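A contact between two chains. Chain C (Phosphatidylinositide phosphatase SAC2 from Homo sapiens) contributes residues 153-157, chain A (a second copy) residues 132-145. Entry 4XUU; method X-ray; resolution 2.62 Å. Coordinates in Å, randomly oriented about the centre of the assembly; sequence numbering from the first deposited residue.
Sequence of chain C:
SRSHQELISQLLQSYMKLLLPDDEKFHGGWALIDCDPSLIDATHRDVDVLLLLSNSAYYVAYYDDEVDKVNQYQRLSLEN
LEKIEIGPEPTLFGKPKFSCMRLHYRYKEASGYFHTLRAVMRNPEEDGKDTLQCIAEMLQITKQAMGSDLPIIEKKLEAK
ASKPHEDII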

# COMPACT_ATOMS: atom_id res chain seq x y z
N ILE C 153 -3.63 7.01 9.68
CA ILE C 153 -3.92 5.86 10.51
C ILE C 153 -4.85 4.87 9.80
O ILE C 153 -5.96 5.22 9.40
CB ILE C 153 -4.55 6.29 11.87
CG1 ILE C 153 -3.70 7.38 12.52
CG2 ILE C 153 -4.69 5.09 12.80
CD1 ILE C 153 -4.47 8.30 13.45
N GLU C 154 -4.37 3.64 9.64
CA GLU C 154 -5.19 2.52 9.19
C GLU C 154 -5.81 1.85 10.40
O GLU C 154 -5.10 1.32 11.26
CB GLU C 154 -4.36 1.50 8.41
CG GLU C 154 -3.97 1.88 6.99
CD GLU C 154 -3.14 0.80 6.30
OE1 GLU C 154 -3.66 -0.33 6.12
OE2 GLU C 154 -1.98 1.07 5.95
N LYS C 155 -7.14 1.89 10.47
CA LYS C 155 -7.90 1.22 11.53
C LYS C 155 -9.38 1.19 11.17
O LYS C 155 -9.79 1.78 10.17
CB LYS C 155 -7.69 1.91 12.89
CG LYS C 155 -8.35 3.27 13.04
CD LYS C 155 -8.38 3.68 14.50
CE LYS C 155 -9.62 4.49 14.82
NZ LYS C 155 -9.67 4.87 16.26
N LYS C 156 -10.18 0.51 11.98
CA LYS C 156 -11.63 0.53 11.80
C LYS C 156 -12.20 1.87 12.26
O LYS C 156 -11.89 2.34 13.35
CB LYS C 156 -12.30 -0.64 12.53
CG LYS C 156 -12.05 -1.99 11.85
CD LYS C 156 -13.18 -2.98 12.09
CE LYS C 156 -12.95 -3.81 13.34
NZ LYS C 156 -13.94 -4.92 13.46
N LEU C 157 -13.01 2.48 11.39
CA LEU C 157 -13.60 3.78 11.67
C LEU C 157 -14.70 3.68 12.71
O LEU C 157 -15.42 2.68 12.78
CB LEU C 157 -14.12 4.43 10.39
CG LEU C 157 -13.09 4.85 9.33
CD1 LEU C 157 -13.78 5.41 8.09
CD2 LEU C 157 -12.10 5.87 9.88
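Chain A, residues 132-145: LQCIAEMLQITKQA

A helix can meet the end of a strand through its long polar side chains alone, leaving the two backbones well apart, and this contact between two copies of the phosphatase SAC2 is a compact example. The chain A stretch is helical, within a helix that begins earlier in the chain, its backbone amides bonding to carbonyls four residues earlier, as from Gln A144 N to Gln A140 O at 2.9 Å. Chain C is extended: the strand ends at Glu C154, and Lys C155 to Leu C157 continue as an open segment. The two run in the same general sense: CA to CA, Glu C154 lies 9.3 Å from Glu A137, Lys C155 8.5 Å from Gln A140 and Lys C156 9.2 Å from Gln A144, a gap that side chains must fill. Those that do so from the helix, Gln A133, Glu A137, Gln A140 and Gln A144, recur at intervals of three or four and so share one face.

Polar approaches dominate. Glu C154 points toward the helix, and its OE2 comes within 2.8 Å of Gln A133 NE2, though the angle is too poor for a hydrogen bond. Within its own helix, Gln A133 NE2 donates to Glu A137 OE1 at 2.8 Å with a nearly straight angle of 163°. The side-chain amide of Gln A140 faces the backbone carbonyl of Glu C154.

Charge works against the pairing at one point: Glu C154 OE1 and Glu A137 OE1, both from acidic groups, stand 3.8 Å apart.

The remaining contacts are looser packing. The backbone of Lys C155 passes near Gln A140, while the end of its side chain leads away. Lys C156, poorly ordered, lays its aliphatic portion near the Gln A144 amide. Together the stretches bury 245 Å², a modest patch without a clear hydrogen bond across it.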

# COMPACT_ATOMS: atom_id res chain seq x y z
N LEU A 132 7.44 -4.25 6.15
CA LEU A 132 6.96 -3.87 7.47
C LEU A 132 5.45 -3.59 7.47
O LEU A 132 4.77 -3.89 8.45
CB LEU A 132 7.75 -2.67 8.01
CG LEU A 132 9.28 -2.80 8.13
CD1 LEU A 132 9.90 -1.49 8.58
CD2 LEU A 132 9.71 -3.93 9.07
N GLN A 133 4.94 -3.03 6.38
CA GLN A 133 3.50 -2.79 6.25
C GLN A 133 2.75 -4.12 6.23
O GLN A 133 1.67 -4.24 6.82
CB GLN A 133 3.19 -1.96 4.99
CG GLN A 133 1.72 -1.55 4.82
CD GLN A 133 1.20 -0.62 5.93
OE1 GLN A 133 1.89 0.31 6.36
NE2 GLN A 133 -0.03 -0.86 6.37
N CYS A 134 3.34 -5.12 5.59
CA CYS A 134 2.79 -6.47 5.53
C CYS A 134 2.70 -7.13 6.89
O CYS A 134 1.66 -7.70 7.24
CB CYS A 134 3.60 -7.33 4.56
SG CYS A 134 3.25 -6.93 2.84
N ILE A 135 3.79 -7.06 7.65
CA ILE A 135 3.82 -7.63 9.00
C ILE A 135 2.78 -6.96 9.91
O ILE A 135 2.02 -7.65 10.59
CB ILE A 135 5.25 -7.56 9.62
CG1 ILE A 135 6.23 -8.44 8.82
CG2 ILE A 135 5.23 -7.98 11.09
CD1 ILE A 135 7.69 -8.18 9.11
N ALA A 136 2.75 -5.62 9.90
CA ALA A 136 1.78 -4.84 10.67
C ALA A 136 0.35 -5.23 10.33
O ALA A 136 -0.51 -5.32 11.21
CB ALA A 136 2.00 -3.35 10.44
N GLU A 137 0.10 -5.46 9.04
CA GLU A 137 -1.22 -5.88 8.59
C GLU A 137 -1.65 -7.23 9.15
O GLU A 137 -2.81 -7.39 9.54
CB GLU A 137 -1.33 -5.80 7.07
CG GLU A 137 -1.74 -4.40 6.63
CD GLU A 137 -1.52 -4.11 5.16
OE1 GLU A 137 -1.22 -2.94 4.84
OE2 GLU A 137 -1.65 -5.03 4.31
N MSE A 138 -0.73 -8.19 9.24
CA MSE A 138 -1.08 -9.48 9.83
C MSE A 138 -1.30 -9.40 11.34
O MSE A 138 -2.18 -10.07 11.87
CB MSE A 138 -0.08 -10.58 9.49
CG MSE A 138 -0.75 -11.95 9.56
SE MSE A 138 0.42 -13.49 9.39
CE MSE A 138 0.68 -13.41 7.45
N LEU A 139 -0.52 -8.57 12.02
CA LEU A 139 -0.74 -8.31 13.44
C LEU A 139 -2.10 -7.65 13.66
O LEU A 139 -2.75 -7.89 14.68
CB LEU A 139 0.37 -7.43 14.01
CG LEU A 139 1.77 -8.05 14.20
CD1 LEU A 139 2.79 -6.94 14.38
CD2 LEU A 139 1.81 -8.98 15.40
N GLN A 140 -2.53 -6.84 12.69
CA GLN A 140 -3.76 -6.09 12.81
C GLN A 140 -5.00 -6.97 12.69
O GLN A 140 -5.85 -6.94 13.58
CB GLN A 140 -3.81 -4.94 11.81
CG GLN A 140 -5.00 -4.01 12.01
CD GLN A 140 -5.08 -2.91 10.97
OE1 GLN A 140 -5.04 -1.73 11.31
NE2 GLN A 140 -5.20 -3.29 9.70
N ILE A 141 -5.10 -7.75 11.62
CA ILE A 141 -6.26 -8.62 11.42
C ILE A 141 -6.35 -9.76 12.46
O ILE A 141 -7.45 -10.17 12.82
CB ILE A 141 -6.38 -9.20 9.98
CG1 ILE A 141 -5.10 -9.92 9.56
CG2 ILE A 141 -6.76 -8.11 8.99
CD1 ILE A 141 -5.34 -10.99 8.50
N THR A 142 -5.20 -10.25 12.92
CA THR A 142 -5.17 -11.26 13.97
C THR A 142 -5.81 -10.71 15.24
O THR A 142 -6.63 -11.39 15.88
CB THR A 142 -3.74 -11.77 14.24
OG1 THR A 142 -3.20 -12.32 13.04
CG2 THR A 142 -3.73 -12.85 15.32
N LYS A 143 -5.47 -9.48 15.59
CA LYS A 143 -6.05 -8.81 16.75
C LYS A 143 -7.52 -8.46 16.52
O LYS A 143 -8.33 -8.53 17.45
CB LYS A 143 -5.25 -7.56 17.11
CG LYS A 143 -5.39 -7.20 18.57
CD LYS A 143 -4.80 -5.87 18.89
CE LYS A 143 -5.39 -5.37 20.19
NZ LYS A 143 -4.42 -4.54 20.92
N GLN A 144 -7.85 -8.08 15.29
CA GLN A 144 -9.23 -7.81 14.91
C GLN A 144 -10.10 -9.06 14.97
O GLN A 144 -11.29 -8.98 15.28
CB GLN A 144 -9.30 -7.18 13.52
CG GLN A 144 -8.89 -5.70 13.50
CD GLN A 144 -8.92 -5.08 12.11
OE1 GLN A 144 -8.68 -3.88 11.96
NE2 GLN A 144 -9.22 -5.88 11.09
N ALA A 145 -9.50 -10.22 14.70
CA ALA A 145 -10.19 -11.50 14.78
C ALA A 145 -10.61 -11.86 16.21
O ALA A 145 -11.63 -12.51 16.42
CB ALA A 145 -9.33 -12.61 14.19